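Local coordinates for WYL1 (Ruminococcus sp., PDB 6OAW), which is a WYL-domain accessory protein that modulates the Type VI-D CRISPR-Cas system, probably by acting on its RNA-guided effector, at residues 229-240 / 293-301; 353-361 / 372-380. All coordinates share one frame; numbering follows the deposited sequence.

Contact 1 of 2, residues 229-240 / 293-301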
loop_
_atom_site.group_PDB
_atom_site.type_symbol
_atom_site.label_atom_id
_atom_site.label_comp_id
_atom_site.label_asym_id
_atom_site.label_seq_id
_atom_site.Cartn_x
_atom_site.Cartn_y
_atom_site.Cartn_z
ATOM N N VAL B 229 15.858 1.053 10.365
ATOM C CA VAL B 229 14.393 1.057 10.640
ATOM C C VAL B 229 13.702 1.757 9.487
ATOM O O VAL B 229 14.353 2.537 8.789
ATOM C CB VAL B 229 14.037 1.754 11.963
ATOM C CG1 VAL B 229 14.707 1.089 13.154
ATOM C CG2 VAL B 229 14.357 3.244 11.891
ATOM N N SER B 230 12.418 1.474 9.339
ATOM C CA SER B 230 11.454 2.230 8.506
ATOM C C SER B 230 10.763 3.236 9.398
ATOM O O SER B 230 10.522 2.870 10.554
ATOM C CB SER B 230 10.399 1.327 7.944
ATOM O OG SER B 230 10.913 0.588 6.868
ATOM N N ASP B 231 10.300 4.347 8.842
ATOM C CA ASP B 231 9.226 5.140 9.495
ATOM C C ASP B 231 7.945 4.303 9.564
ATOM O O ASP B 231 7.798 3.364 8.786
ATOM C CB ASP B 231 8.948 6.465 8.783
ATOM C CG ASP B 231 8.612 6.312 7.312
ATOM O OD1 ASP B 231 7.433 5.917 6.994
ATOM O OD2 ASP B 231 9.525 6.567 6.489
ATOM N N GLU B 232 7.001 4.735 10.378
ATOM C CA GLU B 232 5.748 3.993 10.635
ATOM C C GLU B 232 4.868 3.992 9.377
ATOM O O GLU B 232 3.927 3.234 9.392
ATOM C CB GLU B 232 4.949 4.636 11.769
ATOM C CG GLU B 232 5.630 4.612 13.111
ATOM C CD GLU B 232 4.729 5.129 14.222
ATOM O OE1 GLU B 232 4.106 6.226 14.039
ATOM O OE2 GLU B 232 4.586 4.388 15.226
ATOM N N TYR B 233 5.106 4.862 8.382
ATOM C CA TYR B 233 4.246 4.953 7.174
ATOM C C TYR B 233 4.881 4.180 6.015
ATOM O O TYR B 233 4.389 4.259 4.917
ATOM C CB TYR B 233 3.893 6.414 6.893
ATOM C CG TYR B 233 2.970 6.935 7.964
ATOM C CD1 TYR B 233 3.483 7.448 9.145
ATOM C CD2 TYR B 233 1.590 6.841 7.838
ATOM C CE1 TYR B 233 2.659 7.894 10.168
ATOM C CE2 TYR B 233 0.746 7.260 8.861
ATOM C CZ TYR B 233 1.289 7.736 10.042
ATOM O OH TYR B 233 0.472 8.181 11.033
ATOM N N LYS B 234 5.948 3.441 6.275
ATOM C CA LYS B 234 6.565 2.525 5.290
ATOM C C LYS B 234 7.062 3.319 4.088
ATOM O O LYS B 234 7.002 2.748 2.997
ATOM C CB LYS B 234 5.557 1.444 4.867
ATOM C CG LYS B 234 5.141 0.508 5.982
ATOM C CD LYS B 234 4.075 -0.479 5.544
ATOM C CE LYS B 234 3.750 -1.494 6.626
ATOM N NZ LYS B 234 3.040 -2.685 6.081
HETATM N N MSE B 235 7.564 4.544 4.292
HETATM C CA MSE B 235 8.073 5.430 3.192
HETATM C C MSE B 235 9.589 5.256 3.035
HETATM O O MSE B 235 10.009 4.883 1.935
HETATM C CB MSE B 235 7.688 6.896 3.422
HETATM C CG MSE B 235 6.187 7.168 3.459
HETATM SE SE MSE B 235 5.241 6.884 1.745
HETATM C CE MSE B 235 4.206 5.204 1.815
ATOM N N TYR B 236 10.392 5.491 4.072
ATOM C CA TYR B 236 11.873 5.516 3.954
ATOM C C TYR B 236 12.525 4.618 4.992
ATOM O O TYR B 236 11.932 4.402 6.056
ATOM C CB TYR B 236 12.376 6.962 4.064
ATOM C CG TYR B 236 11.827 7.844 2.972
ATOM C CD1 TYR B 236 12.194 7.641 1.647
ATOM C CD2 TYR B 236 10.855 8.802 3.245
ATOM C CE1 TYR B 236 11.650 8.402 0.617
ATOM C CE2 TYR B 236 10.298 9.568 2.227
ATOM C CZ TYR B 236 10.713 9.384 0.915
ATOM O OH TYR B 236 10.171 10.138 -0.089
ATOM N N ASN B 237 13.709 4.097 4.657
ATOM C CA ASN B 237 14.598 3.367 5.582
ATOM C C ASN B 237 15.688 4.313 6.094
ATOM O O ASN B 237 16.260 5.075 5.302
ATOM C CB ASN B 237 15.202 2.128 4.932
ATOM C CG ASN B 237 14.132 1.186 4.437
ATOM O OD1 ASN B 237 13.545 0.438 5.222
ATOM N ND2 ASN B 237 13.836 1.271 3.149
ATOM N N TYR B 238 15.996 4.207 7.387
ATOM C CA TYR B 238 17.021 5.013 8.097
ATOM C C TYR B 238 18.014 4.064 8.773
ATOM O O TYR B 238 17.605 3.068 9.381
ATOM C CB TYR B 238 16.351 5.928 9.123
ATOM C CG TYR B 238 15.409 6.955 8.556
ATOM C CD1 TYR B 238 14.105 6.599 8.256
ATOM C CD2 TYR B 238 15.815 8.252 8.274
ATOM C CE1 TYR B 238 13.214 7.508 7.720
ATOM C CE2 TYR B 238 14.921 9.188 7.760
ATOM C CZ TYR B 238 13.619 8.810 7.459
ATOM O OH TYR B 238 12.673 9.656 6.948
ATOM N N LEU B 239 19.303 4.377 8.708
ATOM C CA LEU B 239 20.310 3.786 9.619
ATOM C C LEU B 239 20.364 4.640 10.882
ATOM O O LEU B 239 20.851 5.780 10.808
ATOM C CB LEU B 239 21.684 3.737 8.955
ATOM C CG LEU B 239 22.796 3.260 9.879
ATOM C CD1 LEU B 239 22.482 1.891 10.455
ATOM C CD2 LEU B 239 24.123 3.221 9.145
ATOM N N VAL B 240 19.849 4.125 11.991
ATOM C CA VAL B 240 20.085 4.734 13.325
ATOM C C VAL B 240 21.469 4.290 13.783
ATOM O O VAL B 240 21.774 3.110 13.689
ATOM C CB VAL B 240 18.982 4.389 14.340
ATOM C CG1 VAL B 240 19.277 5.018 15.690
ATOM C CG2 VAL B 240 17.614 4.834 13.855
ATOM N N VAL B 293 19.759 7.049 20.958
ATOM C CA VAL B 293 19.461 5.992 19.949
ATOM C C VAL B 293 17.990 5.577 20.083
ATOM O O VAL B 293 17.287 5.571 19.061
ATOM C CB VAL B 293 20.435 4.816 20.092
ATOM C CG1 VAL B 293 19.877 3.524 19.513
ATOM C CG2 VAL B 293 21.781 5.165 19.475
ATOM N N LYS B 294 17.522 5.321 21.302
ATOM C CA LYS B 294 16.114 4.905 21.573
ATOM C C LYS B 294 15.125 5.949 21.008
ATOM O O LYS B 294 14.147 5.530 20.430
ATOM C CB LYS B 294 15.895 4.674 23.074
ATOM N N HIS B 295 15.340 7.252 21.212
ATOM C CA HIS B 295 14.487 8.357 20.674
ATOM C C HIS B 295 14.425 8.246 19.136
ATOM O O HIS B 295 13.310 8.257 18.592
ATOM C CB HIS B 295 14.961 9.716 21.232
ATOM C CG HIS B 295 14.225 10.926 20.749
ATOM N ND1 HIS B 295 12.851 10.949 20.531
ATOM C CD2 HIS B 295 14.673 12.173 20.463
ATOM C CE1 HIS B 295 12.495 12.154 20.116
ATOM N NE2 HIS B 295 13.599 12.929 20.075
ATOM N N LEU B 296 15.558 8.029 18.458
ATOM C CA LEU B 296 15.639 7.925 16.977
ATOM C C LEU B 296 14.966 6.649 16.454
ATOM O O LEU B 296 14.385 6.717 15.336
ATOM C CB LEU B 296 17.104 8.006 16.567
ATOM C CG LEU B 296 17.740 9.358 16.861
ATOM C CD1 LEU B 296 19.234 9.307 16.638
ATOM C CD2 LEU B 296 17.108 10.438 15.989
ATOM N N LEU B 297 15.025 5.532 17.202
ATOM C CA LEU B 297 14.317 4.284 16.799
ATOM C C LEU B 297 12.812 4.562 16.683
ATOM O O LEU B 297 12.193 4.002 15.774
ATOM C CB LEU B 297 14.551 3.160 17.820
ATOM C CG LEU B 297 15.963 2.572 17.921
ATOM C CD1 LEU B 297 15.947 1.353 18.857
ATOM C CD2 LEU B 297 16.531 2.197 16.549
ATOM N N SER B 298 12.227 5.354 17.582
ATOM C CA SER B 298 10.755 5.547 17.602
ATOM C C SER B 298 10.362 6.672 16.636
ATOM O O SER B 298 9.281 6.540 16.024
ATOM C CB SER B 298 10.242 5.766 18.975
ATOM O OG SER B 298 11.063 6.686 19.669
ATOM N N ASP B 299 11.219 7.689 16.447
ATOM C CA ASP B 299 11.027 8.709 15.371
ATOM C C ASP B 299 12.321 8.922 14.579
ATOM O O ASP B 299 13.130 9.788 14.874
ATOM C CB ASP B 299 10.441 10.009 15.926
ATOM C CG ASP B 299 9.873 10.858 14.797
ATOM O OD1 ASP B 299 10.365 10.728 13.645
ATOM O OD2 ASP B 299 8.889 11.571 15.036
ATOM N N PRO B 300 12.588 8.125 13.536
ATOM C CA PRO B 300 13.851 8.243 12.818
ATOM C C PRO B 300 13.917 9.390 11.817
ATOM O O PRO B 300 14.995 9.574 11.293
ATOM C CB PRO B 300 13.957 6.929 12.035
ATOM C CG PRO B 300 12.500 6.553 11.802
ATOM C CD PRO B 300 11.768 7.006 13.049
ATOM N N ARG B 301 12.806 10.083 11.553
ATOM C CA ARG B 301 12.852 11.285 10.683
ATOM C C ARG B 301 13.102 12.536 11.512
ATOM O O ARG B 301 13.942 13.315 11.114
ATOM C CB ARG B 301 11.584 11.523 9.869
ATOM C CG ARG B 301 11.831 12.518 8.746
ATOM C CD ARG B 301 10.629 12.835 7.874
ATOM N NE ARG B 301 10.902 13.984 7.005
ATOM C CZ ARG B 301 10.016 14.572 6.199
ATOM N NH1 ARG B 301 8.766 14.142 6.155
ATOM N NH2 ARG B 301 10.391 15.593 5.447
#
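Val229, Tyr238 and Val240 meet Leu296, Leu297 and Pro300 in an apolar sheet-against-helix contact, where the hairpin of strands 219-230 and 237-243 is covered by the end of helix 287-298 and the chain just beyond it. Strand 237-240 and helix 293-298 run nearly antiparallel, with axes 9.2 Å apart, and no hydrogen bond joins the two segments. Val240 is branched to suit this: CG1, anti to the backbone N (chi1 179°), touches Leu296 CB at 3.8 Å, while CG2 meets Leu297 CD2 at 3.9 Å. That same leucine methyl reaches Val229 CG1 on the neighbouring strand, so one side chain bridges both strands.

Pro300, soon after the helix ends, fits its compact ring against the side chains of Val229 and Tyr238, one from each strand: its CB lies 3.7 Å from Val229 CG2 and 3.8 Å from Tyr238 CG. Pro300 O stands 3.4 Å above the ring plane of Tyr238, offset toward the rim, and as a buried polar atom it is satisfied by a hydrogen bond from Ser256 OG of the next strand. The curled antiparallel sheet to which these strands belong is consistent with the small SH3-like barrel of WYL domains, and helix 287-298 packs against it. Tyr238 is long enough to pass the proline and bring its OH alongside the aliphatic part of Arg301, 3.5 Å from CG.

At the hairpin's end the proline ring also nears Asp231 CA. Asp231 opens a type I turn, and its two carboxylate oxygens hold the returning backbone: OD1 accepts from the N of Met235, a selenomethionine, in a nearly straight bond (168°), and OD2 takes Tyr236 N at 2.8 Å. Within this turn, Tyr233 packs on Pro30 of the second subunit.

Contact 2 of 2, residues 353-361 / 372-380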
loop_
_atom_site.group_PDB
_atom_site.type_symbol
_atom_site.label_atom_id
_atom_site.label_comp_id
_atom_site.label_asym_id
_atom_site.label_seq_id
_atom_site.Cartn_x
_atom_site.Cartn_y
_atom_site.Cartn_z
ATOM N N VAL B 353 6.135 20.424 13.497
ATOM C CA VAL B 353 4.919 21.234 13.832
ATOM C C VAL B 353 4.415 21.920 12.550
ATOM O O VAL B 353 3.213 21.840 12.258
ATOM C CB VAL B 353 5.208 22.250 14.959
ATOM C CG1 VAL B 353 3.948 22.963 15.416
ATOM C CG2 VAL B 353 5.844 21.557 16.144
ATOM N N LYS B 354 5.313 22.588 11.842
ATOM C CA LYS B 354 5.036 23.323 10.582
ATOM C C LYS B 354 4.436 22.361 9.534
ATOM O O LYS B 354 3.379 22.672 8.930
ATOM C CB LYS B 354 6.379 23.855 10.080
ATOM C CG LYS B 354 6.449 25.257 9.552
ATOM C CD LYS B 354 7.318 25.361 8.327
ATOM C CE LYS B 354 8.775 25.045 8.560
ATOM N NZ LYS B 354 9.413 24.592 7.304
ATOM N N TYR B 355 5.068 21.203 9.315
ATOM C CA TYR B 355 4.577 20.198 8.332
ATOM C C TYR B 355 3.215 19.659 8.785
ATOM O O TYR B 355 2.440 19.230 7.936
ATOM C CB TYR B 355 5.538 19.026 8.087
ATOM C CG TYR B 355 6.842 19.356 7.408
ATOM C CD1 TYR B 355 7.012 20.528 6.691
ATOM C CD2 TYR B 355 7.894 18.462 7.437
ATOM C CE1 TYR B 355 8.199 20.801 6.029
ATOM C CE2 TYR B 355 9.091 18.725 6.800
ATOM C CZ TYR B 355 9.241 19.899 6.092
ATOM O OH TYR B 355 10.412 20.148 5.434
ATOM N N TYR B 356 2.871 19.743 10.069
ATOM C CA TYR B 356 1.554 19.243 10.528
ATOM C C TYR B 356 0.461 20.304 10.381
ATOM O O TYR B 356 -0.651 19.981 9.914
ATOM C CB TYR B 356 1.602 18.799 11.977
ATOM C CG TYR B 356 0.349 18.104 12.409
ATOM C CD1 TYR B 356 0.042 16.835 11.957
ATOM C CD2 TYR B 356 -0.577 18.742 13.218
ATOM C CE1 TYR B 356 -1.114 16.194 12.362
ATOM C CE2 TYR B 356 -1.756 18.123 13.599
ATOM C CZ TYR B 356 -2.017 16.836 13.186
ATOM O OH TYR B 356 -3.168 16.201 13.578
ATOM N N PHE B 357 0.749 21.535 10.817
ATOM C CA PHE B 357 -0.280 22.590 10.922
ATOM C C PHE B 357 -0.341 23.443 9.645
ATOM O O PHE B 357 -1.243 24.280 9.570
ATOM C CB PHE B 357 -0.076 23.388 12.195
ATOM C CG PHE B 357 -0.418 22.626 13.440
ATOM C CD1 PHE B 357 -1.723 22.249 13.689
ATOM C CD2 PHE B 357 0.561 22.315 14.376
ATOM C CE1 PHE B 357 -2.030 21.576 14.861
ATOM C CE2 PHE B 357 0.250 21.612 15.525
ATOM C CZ PHE B 357 -1.046 21.259 15.774
ATOM N N ASN B 358 0.534 23.224 8.663
ATOM C CA ASN B 358 0.475 24.003 7.400
ATOM C C ASN B 358 -0.880 23.814 6.695
ATOM O O ASN B 358 -1.251 24.731 5.953
ATOM C CB ASN B 358 1.647 23.712 6.462
ATOM C CG ASN B 358 1.762 22.271 6.016
ATOM O OD1 ASN B 358 0.857 21.475 6.267
ATOM N ND2 ASN B 358 2.855 21.964 5.331
ATOM N N LYS B 359 -1.608 22.708 6.923
ATOM C CA LYS B 359 -2.941 22.482 6.309
ATOM C C LYS B 359 -4.089 22.914 7.225
ATOM O O LYS B 359 -5.219 22.722 6.858
ATOM C CB LYS B 359 -3.116 21.021 5.916
ATOM C CG LYS B 359 -2.932 20.025 7.058
ATOM C CD LYS B 359 -3.191 18.626 6.684
ATOM C CE LYS B 359 -2.750 17.687 7.772
ATOM N NZ LYS B 359 -1.313 17.871 8.062
ATOM N N PHE B 360 -3.853 23.529 8.374
ATOM C CA PHE B 360 -4.942 23.798 9.353
ATOM C C PHE B 360 -5.538 25.192 9.179
ATOM O O PHE B 360 -6.597 25.404 9.721
ATOM C CB PHE B 360 -4.413 23.647 10.772
ATOM C CG PHE B 360 -4.514 22.263 11.343
ATOM C CD1 PHE B 360 -3.791 21.210 10.801
ATOM C CD2 PHE B 360 -5.296 22.024 12.461
ATOM C CE1 PHE B 360 -3.867 19.945 11.367
ATOM C CE2 PHE B 360 -5.394 20.753 12.992
ATOM C CZ PHE B 360 -4.676 19.716 12.449
ATOM N N GLY B 361 -4.846 26.120 8.511
ATOM C CA GLY B 361 -5.263 27.523 8.421
ATOM C C GLY B 361 -5.627 28.080 9.783
ATOM O O GLY B 361 -4.822 27.938 10.689
ATOM N N SER B 372 8.392 29.956 11.764
ATOM C CA SER B 372 7.163 29.184 11.455
ATOM C C SER B 372 6.006 30.162 11.231
ATOM O O SER B 372 5.316 30.069 10.221
ATOM C CB SER B 372 6.887 28.212 12.569
ATOM O OG SER B 372 7.995 27.335 12.742
ATOM N N PHE B 373 5.846 31.148 12.096
ATOM C CA PHE B 373 4.799 32.177 11.901
ATOM C C PHE B 373 4.952 32.836 10.519
ATOM O O PHE B 373 3.965 32.901 9.778
ATOM C CB PHE B 373 4.850 33.240 12.981
ATOM C CG PHE B 373 3.796 34.278 12.734
ATOM C CD1 PHE B 373 2.482 33.992 13.025
ATOM C CD2 PHE B 373 4.125 35.522 12.224
ATOM C CE1 PHE B 373 1.497 34.925 12.796
ATOM C CE2 PHE B 373 3.127 36.444 11.986
ATOM C CZ PHE B 373 1.818 36.141 12.257
ATOM N N GLU B 374 6.165 33.259 10.173
ATOM C CA GLU B 374 6.448 34.043 8.948
ATOM C C GLU B 374 6.252 33.160 7.690
ATOM O O GLU B 374 5.675 33.655 6.704
ATOM C CB GLU B 374 7.846 34.650 9.033
ATOM C CG GLU B 374 7.998 35.700 10.142
ATOM C CD GLU B 374 9.426 36.048 10.514
ATOM O OE1 GLU B 374 9.633 36.623 11.618
ATOM O OE2 GLU B 374 10.312 35.812 9.668
ATOM N N GLU B 375 6.667 31.888 7.735
ATOM C CA GLU B 375 6.464 30.941 6.600
ATOM C C GLU B 375 4.967 30.679 6.418
ATOM O O GLU B 375 4.518 30.704 5.290
ATOM C CB GLU B 375 7.165 29.595 6.785
ATOM C CG GLU B 375 8.647 29.663 6.502
ATOM C CD GLU B 375 9.366 28.382 6.879
ATOM O OE1 GLU B 375 10.348 28.468 7.684
ATOM O OE2 GLU B 375 8.877 27.296 6.416
HETATM N N MSE B 376 4.239 30.421 7.497
HETATM C CA MSE B 376 2.787 30.140 7.406
HETATM C C MSE B 376 2.084 31.385 6.870
HETATM O O MSE B 376 1.251 31.212 5.967
HETATM C CB MSE B 376 2.202 29.741 8.755
HETATM C CG MSE B 376 2.702 28.397 9.279
HETATM SE SE MSE B 376 2.487 26.892 7.999
HETATM C CE MSE B 376 4.178 26.881 6.981
ATOM N N ARG B 377 2.440 32.589 7.363
ATOM C CA ARG B 377 1.783 33.836 6.910
ATOM C C ARG B 377 1.988 33.985 5.388
ATOM O O ARG B 377 1.005 34.283 4.695
ATOM C CB ARG B 377 2.282 35.076 7.649
ATOM C CG ARG B 377 1.505 36.330 7.261
ATOM C CD ARG B 377 2.113 37.536 7.907
ATOM N NE ARG B 377 1.313 38.723 7.644
ATOM C CZ ARG B 377 1.813 39.946 7.499
ATOM N NH1 ARG B 377 3.116 40.147 7.619
ATOM N NH2 ARG B 377 1.011 40.963 7.245
ATOM N N THR B 378 3.216 33.804 4.905
ATOM C CA THR B 378 3.576 33.850 3.466
ATOM C C THR B 378 2.761 32.791 2.695
ATOM O O THR B 378 2.094 33.164 1.716
ATOM C CB THR B 378 5.085 33.624 3.302
ATOM O OG1 THR B 378 5.680 34.756 3.928
ATOM C CG2 THR B 378 5.542 33.511 1.855
ATOM N N LEU B 379 2.796 31.522 3.132
ATOM C CA LEU B 379 2.068 30.433 2.429
ATOM C C LEU B 379 0.598 30.837 2.270
ATOM O O LEU B 379 0.068 30.775 1.130
ATOM C CB LEU B 379 2.199 29.126 3.210
ATOM C CG LEU B 379 1.339 27.957 2.720
ATOM C CD1 LEU B 379 1.771 27.495 1.320
ATOM C CD2 LEU B 379 1.427 26.798 3.726
ATOM N N TYR B 380 -0.024 31.280 3.359
ATOM C CA TYR B 380 -1.480 31.553 3.390
ATOM C C TYR B 380 -1.776 32.836 2.625
ATOM O O TYR B 380 -2.764 32.815 1.878
ATOM C CB TYR B 380 -2.018 31.561 4.822
ATOM C CG TYR B 380 -2.398 30.171 5.231
ATOM C CD1 TYR B 380 -3.628 29.650 4.877
ATOM C CD2 TYR B 380 -1.469 29.327 5.800
ATOM C CE1 TYR B 380 -3.952 28.330 5.123
ATOM C CE2 TYR B 380 -1.779 28.000 6.046
ATOM C CZ TYR B 380 -3.033 27.502 5.720
ATOM O OH TYR B 380 -3.376 26.200 5.975
#
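Lys354, Tyr380 and Asn358 carry most of this contact, in which segment 353-361, with helix 350-357 and the type I turn from Phe357 to Phe360, lies beside helix 370-389. The helical segments run in roughly the same direction, 28° apart, and strand 364-368 connects them in a helix-strand-helix unit of the C-terminal part of the chain; Ile366 of that strand packs against Phe357, Ser372 and Met376.

The chain of Lys354 is bent at chi2 and again at chi3 (-64° there), so that it crosses in front of the neighbouring helix, its CG and CD against the methyl of Met376 and its NZ at Glu375. CD rests 3.7 Å from CE of Met376, a selenomethionine, and NZ forms a salt bridge of 2.9 Å to the syn lone pair of Glu375 OE2. Replacing this lysine by an alanine would probably leave Glu375 without its cationic partner and the methyl of Met376 with less to pack on.

Asn358 follows one helical turn later and meets the same Met376 with its inner atoms, CB lying 3.6 Å from SE; a long, unbranched side chain of the methionine type can lie against both Lys354 and Asn358. The carbonyl of Asn358, within that turn, is taken by Tyr380, whose OH gives a 2.6 Å hydrogen bond to Asn358 O from above the carbonyl plane, 39° out of it. The same OH accepts a weak bond from Gly361 N, at 2.9 Å. Glycine suits that position because its phi is positive and because a CB there would crowd Tyr380 CE1. The tyrosine ring also stacks on Tyr380 of the second subunit.

The chemistry thus divides in two: a charged pair between partly exposed side chains, and a buried hydroxyl that both donates and accepts, tying the turn's backbone to a tyrosine of the subunit interface.

How the contacts relate
Contact 1 and contact 2 follow one another along the chain, the first closing before the second opens, and their centres lie about 25 Å apart. They share no helix or strand. Contact 1 joins the antiparallel sheet of the probable WYL barrel to helix 287-298, its centre about 10 Å from the centre of the chain; contact 2 pairs helices 350-357 and 370-389 in the C-terminal region, its centre about 29 Å from that point. The two nevertheless touch: Arg301, the last residue of contact 1, has NH2 3.7 Å from Tyr355 CE2 of contact 2. Both also reach the second subunit, so two separate regions of the chain take part in the dimer.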